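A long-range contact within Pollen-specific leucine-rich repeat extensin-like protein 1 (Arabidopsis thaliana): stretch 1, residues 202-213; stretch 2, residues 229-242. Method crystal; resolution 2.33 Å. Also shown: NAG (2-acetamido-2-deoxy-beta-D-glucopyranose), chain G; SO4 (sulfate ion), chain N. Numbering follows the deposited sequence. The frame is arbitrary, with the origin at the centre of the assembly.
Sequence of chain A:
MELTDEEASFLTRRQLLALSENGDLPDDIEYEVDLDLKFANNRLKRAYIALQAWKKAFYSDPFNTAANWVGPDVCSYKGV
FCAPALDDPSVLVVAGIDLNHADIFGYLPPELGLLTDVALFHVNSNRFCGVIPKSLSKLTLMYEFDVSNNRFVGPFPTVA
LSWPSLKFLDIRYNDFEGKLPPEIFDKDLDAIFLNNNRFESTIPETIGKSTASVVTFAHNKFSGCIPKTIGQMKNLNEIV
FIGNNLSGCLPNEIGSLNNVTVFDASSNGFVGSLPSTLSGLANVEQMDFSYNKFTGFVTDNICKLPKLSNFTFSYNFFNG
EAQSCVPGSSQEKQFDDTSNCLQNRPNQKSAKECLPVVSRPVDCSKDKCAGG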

# COMPACT_ATOMS: atom_id res chain seq x y z
N THR A 202 6.37 15.80 2.76
CA THR A 202 4.96 15.98 2.49
C THR A 202 4.42 14.89 1.59
O THR A 202 5.16 14.19 0.90
CB THR A 202 4.66 17.35 1.85
OG1 THR A 202 5.39 17.49 0.63
CG2 THR A 202 5.02 18.45 2.79
N ILE A 203 3.10 14.75 1.63
CA ILE A 203 2.38 14.03 0.59
C ILE A 203 2.36 14.91 -0.66
O ILE A 203 1.94 16.06 -0.58
CB ILE A 203 0.97 13.68 1.03
CG1 ILE A 203 1.00 12.78 2.26
CG2 ILE A 203 0.22 12.97 -0.10
CD1 ILE A 203 -0.30 12.84 3.00
N PRO A 204 2.81 14.41 -1.79
CA PRO A 204 2.91 15.27 -2.98
C PRO A 204 1.56 15.81 -3.40
O PRO A 204 0.54 15.12 -3.34
CB PRO A 204 3.48 14.33 -4.04
CG PRO A 204 4.12 13.21 -3.25
CD PRO A 204 3.29 13.04 -2.04
N GLU A 205 1.56 17.06 -3.88
CA GLU A 205 0.37 17.66 -4.46
C GLU A 205 -0.17 16.85 -5.63
O GLU A 205 -1.34 17.00 -6.00
CB GLU A 205 0.66 19.09 -4.90
CG GLU A 205 0.92 20.05 -3.73
CD GLU A 205 -0.34 20.37 -2.94
OE1 GLU A 205 -1.45 20.22 -3.51
OE2 GLU A 205 -0.23 20.75 -1.75
N THR A 206 0.67 16.00 -6.23
CA THR A 206 0.28 15.21 -7.40
C THR A 206 -0.63 14.04 -7.06
O THR A 206 -1.12 13.39 -7.99
CB THR A 206 1.53 14.66 -8.07
OG1 THR A 206 2.32 14.01 -7.07
CG2 THR A 206 2.33 15.79 -8.70
N ILE A 207 -0.86 13.76 -5.78
CA ILE A 207 -1.65 12.59 -5.40
C ILE A 207 -2.98 12.54 -6.13
O ILE A 207 -3.48 11.45 -6.45
CB ILE A 207 -1.85 12.57 -3.88
CG1 ILE A 207 -2.41 11.23 -3.45
CG2 ILE A 207 -2.77 13.72 -3.43
CD1 ILE A 207 -2.48 11.09 -1.96
N GLY A 208 -3.58 13.70 -6.44
CA GLY A 208 -4.85 13.70 -7.14
C GLY A 208 -4.79 13.13 -8.54
O GLY A 208 -5.85 12.82 -9.12
N LYS A 209 -3.59 13.00 -9.10
CA LYS A 209 -3.45 12.41 -10.43
C LYS A 209 -3.54 10.89 -10.39
O LYS A 209 -3.79 10.28 -11.43
CB LYS A 209 -2.12 12.82 -11.07
CG LYS A 209 -1.96 14.32 -11.36
CD LYS A 209 -2.78 14.77 -12.56
CE LYS A 209 -2.48 16.21 -12.96
NZ LYS A 209 -3.46 16.70 -13.98
N SER A 210 -3.37 10.26 -9.22
CA SER A 210 -3.24 8.81 -9.19
C SER A 210 -4.54 8.13 -9.59
O SER A 210 -5.64 8.62 -9.30
CB SER A 210 -2.78 8.32 -7.81
OG SER A 210 -3.88 8.00 -6.96
N THR A 211 -4.40 7.03 -10.30
CA THR A 211 -5.48 6.13 -10.67
C THR A 211 -5.50 4.90 -9.78
O THR A 211 -6.18 3.92 -10.10
CB THR A 211 -5.30 5.70 -12.13
OG1 THR A 211 -3.94 5.30 -12.34
CG2 THR A 211 -5.62 6.86 -13.05
N ALA A 212 -4.76 4.92 -8.68
CA ALA A 212 -4.64 3.73 -7.86
C ALA A 212 -5.95 3.43 -7.15
O ALA A 212 -6.64 4.34 -6.66
CB ALA A 212 -3.52 3.92 -6.84
N SER A 213 -6.29 2.14 -7.09
CA SER A 213 -7.37 1.65 -6.24
C SER A 213 -6.96 1.51 -4.77
O SER A 213 -7.84 1.57 -3.91
CB SER A 213 -7.90 0.32 -6.78
OG SER A 213 -6.94 -0.72 -6.59
N THR A 229 -6.05 18.26 -3.36
CA THR A 229 -6.20 17.47 -4.59
C THR A 229 -6.61 16.02 -4.34
O THR A 229 -6.94 15.32 -5.30
CB THR A 229 -4.89 17.47 -5.40
OG1 THR A 229 -3.78 17.19 -4.54
CG2 THR A 229 -4.66 18.83 -6.07
N ILE A 230 -6.60 15.55 -3.08
CA ILE A 230 -7.03 14.19 -2.79
C ILE A 230 -8.41 13.89 -3.36
O ILE A 230 -8.73 12.74 -3.68
CB ILE A 230 -6.99 13.94 -1.28
CG1 ILE A 230 -7.18 12.44 -1.01
CG2 ILE A 230 -8.10 14.76 -0.57
CD1 ILE A 230 -6.64 12.01 0.33
N GLY A 231 -9.26 14.91 -3.49
CA GLY A 231 -10.58 14.69 -4.03
C GLY A 231 -10.60 14.26 -5.48
O GLY A 231 -11.60 13.71 -5.94
N GLN A 232 -9.51 14.49 -6.20
CA GLN A 232 -9.46 14.17 -7.62
C GLN A 232 -9.00 12.74 -7.91
O GLN A 232 -9.06 12.32 -9.07
CB GLN A 232 -8.55 15.18 -8.34
CG GLN A 232 -9.19 16.56 -8.47
CD GLN A 232 -8.18 17.68 -8.67
OE1 GLN A 232 -7.83 18.39 -7.73
NE2 GLN A 232 -7.73 17.85 -9.91
N MET A 233 -8.58 11.97 -6.90
CA MET A 233 -8.19 10.58 -7.13
C MET A 233 -9.35 9.78 -7.71
O MET A 233 -10.42 9.68 -7.11
CB MET A 233 -7.70 9.95 -5.83
CG MET A 233 -6.51 10.68 -5.25
SD MET A 233 -5.97 10.05 -3.65
CE MET A 233 -5.08 8.58 -4.12
N LYS A 234 -9.13 9.22 -8.88
CA LYS A 234 -10.11 8.30 -9.43
C LYS A 234 -9.74 6.87 -9.03
O LYS A 234 -8.59 6.57 -8.68
CB LYS A 234 -10.18 8.43 -10.95
CG LYS A 234 -9.49 9.67 -11.49
N ASN A 235 -10.75 6.00 -9.05
CA ASN A 235 -10.61 4.58 -8.78
C ASN A 235 -10.26 4.28 -7.32
O ASN A 235 -10.12 3.10 -6.98
CB ASN A 235 -9.53 3.93 -9.66
CG ASN A 235 -9.68 4.29 -11.12
OD1 ASN A 235 -10.79 4.48 -11.61
ND2 ASN A 235 -8.55 4.39 -11.82
N LEU A 236 -10.13 5.28 -6.45
CA LEU A 236 -9.61 5.03 -5.11
C LEU A 236 -10.63 4.27 -4.26
O LEU A 236 -11.76 4.74 -4.09
CB LEU A 236 -9.23 6.34 -4.45
CG LEU A 236 -8.67 6.15 -3.04
CD1 LEU A 236 -7.33 5.42 -3.16
CD2 LEU A 236 -8.48 7.49 -2.38
N ASN A 237 -10.22 3.11 -3.72
CA ASN A 237 -11.04 2.35 -2.77
C ASN A 237 -10.54 2.36 -1.34
O ASN A 237 -11.36 2.32 -0.41
CB ASN A 237 -11.16 0.88 -3.21
CG ASN A 237 -12.00 0.71 -4.45
OD1 ASN A 237 -12.98 1.44 -4.67
ND2 ASN A 237 -11.63 -0.25 -5.28
N GLU A 238 -9.21 2.38 -1.14
CA GLU A 238 -8.59 2.20 0.18
C GLU A 238 -7.36 3.09 0.28
O GLU A 238 -6.47 3.02 -0.57
CB GLU A 238 -8.20 0.73 0.43
CG GLU A 238 -9.36 -0.25 0.28
CD GLU A 238 -8.99 -1.73 0.40
OE1 GLU A 238 -7.92 -2.07 0.97
OE2 GLU A 238 -9.80 -2.55 -0.09
N ILE A 239 -7.32 3.94 1.31
CA ILE A 239 -6.17 4.80 1.56
C ILE A 239 -5.86 4.75 3.05
O ILE A 239 -6.75 4.88 3.89
CB ILE A 239 -6.41 6.25 1.08
CG1 ILE A 239 -5.10 7.05 1.12
CG2 ILE A 239 -7.53 6.96 1.88
CD1 ILE A 239 -4.92 7.97 -0.07
N VAL A 240 -4.59 4.52 3.38
CA VAL A 240 -4.19 4.25 4.76
C VAL A 240 -3.02 5.17 5.11
O VAL A 240 -1.97 5.11 4.47
CB VAL A 240 -3.80 2.78 4.95
CG1 VAL A 240 -3.48 2.49 6.40
CG2 VAL A 240 -4.95 1.88 4.46
N PHE A 241 -3.23 6.03 6.13
CA PHE A 241 -2.25 6.99 6.63
C PHE A 241 -1.78 6.69 8.05
O PHE A 241 -1.06 7.51 8.62
CB PHE A 241 -2.83 8.41 6.67
CG PHE A 241 -3.24 8.97 5.36
CD1 PHE A 241 -2.31 9.56 4.51
CD2 PHE A 241 -4.59 9.04 5.02
CE1 PHE A 241 -2.70 10.12 3.31
CE2 PHE A 241 -4.99 9.60 3.83
CZ PHE A 241 -4.06 10.14 2.97
N ILE A 242 -2.22 5.59 8.66
CA ILE A 242 -1.91 5.25 10.04
C ILE A 242 -0.47 5.62 10.43
O ILE A 242 0.49 5.14 9.83
CB ILE A 242 -2.14 3.75 10.31
CG1 ILE A 242 -3.51 3.33 9.88
CG2 ILE A 242 -1.95 3.43 11.80
CD1 ILE A 242 -3.73 1.84 10.07
C1 NAG G . -16.75 5.44 -8.83
C2 NAG G . -16.18 6.63 -9.59
C3 NAG G . -17.13 7.03 -10.71
C4 NAG G . -17.40 5.83 -11.61
C5 NAG G . -17.86 4.62 -10.80
C6 NAG G . -17.94 3.36 -11.63
C7 NAG G . -14.68 8.13 -8.35
C8 NAG G . -13.56 7.33 -8.96
N2 NAG G . -15.92 7.75 -8.70
O4 NAG G . -18.39 6.16 -12.58
O5 NAG G . -16.94 4.34 -9.73
O6 NAG G . -17.78 2.20 -10.83
O7 NAG G . -14.47 9.07 -7.59
S SO4 N . -5.00 1.40 -13.50
O1 SO4 N . -5.48 1.32 -12.13
O2 SO4 N . -3.69 0.76 -13.57
O3 SO4 N . -4.89 2.81 -13.90
O4 SO4 N . -5.91 0.70 -14.40

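Successive leucine-rich repeats pack by matching turn to turn, and here two such segments meet through a few hydrogen bonds to backbone carbonyls together with apolar side-chain contacts, burying 724 Å² in all. At one end the OG1 of Thr229 donates to the O of Glu205 at 2.8 Å; threonine suits the place because its CA-to-CB bond points toward the neighbouring stretch and its short side chain brings a hydroxyl directly to a main-chain acceptor. Beside it Gly208 lets the backbones close in: its CA lies 3.2 Å from the O of Thr229, and a CB there would clash with that same oxygen. Beneath the turns, Ile207 and Met233 supply one part of the apolar packing, CG1 of the isoleucine standing 3.8 Å from SD of the methionine, whose long, flexible chain reaches the other stretch although its CB points sideways. In a separate apolar contact, CD1 of Ile203 meets CE1 of Phe241 at 3.6 Å. Further along the chain, the ND2 of Asn235 donates to the O of Thr211 (3.0 Å), a side-chain amide serving a loop carbonyl. Finally, the O of Ser213 accepts from two consecutive backbone amides, the N of Asn237 at 2.8 Å and the N of Glu238 at 3.2 Å, tying the first stretch to the start of the second's strand.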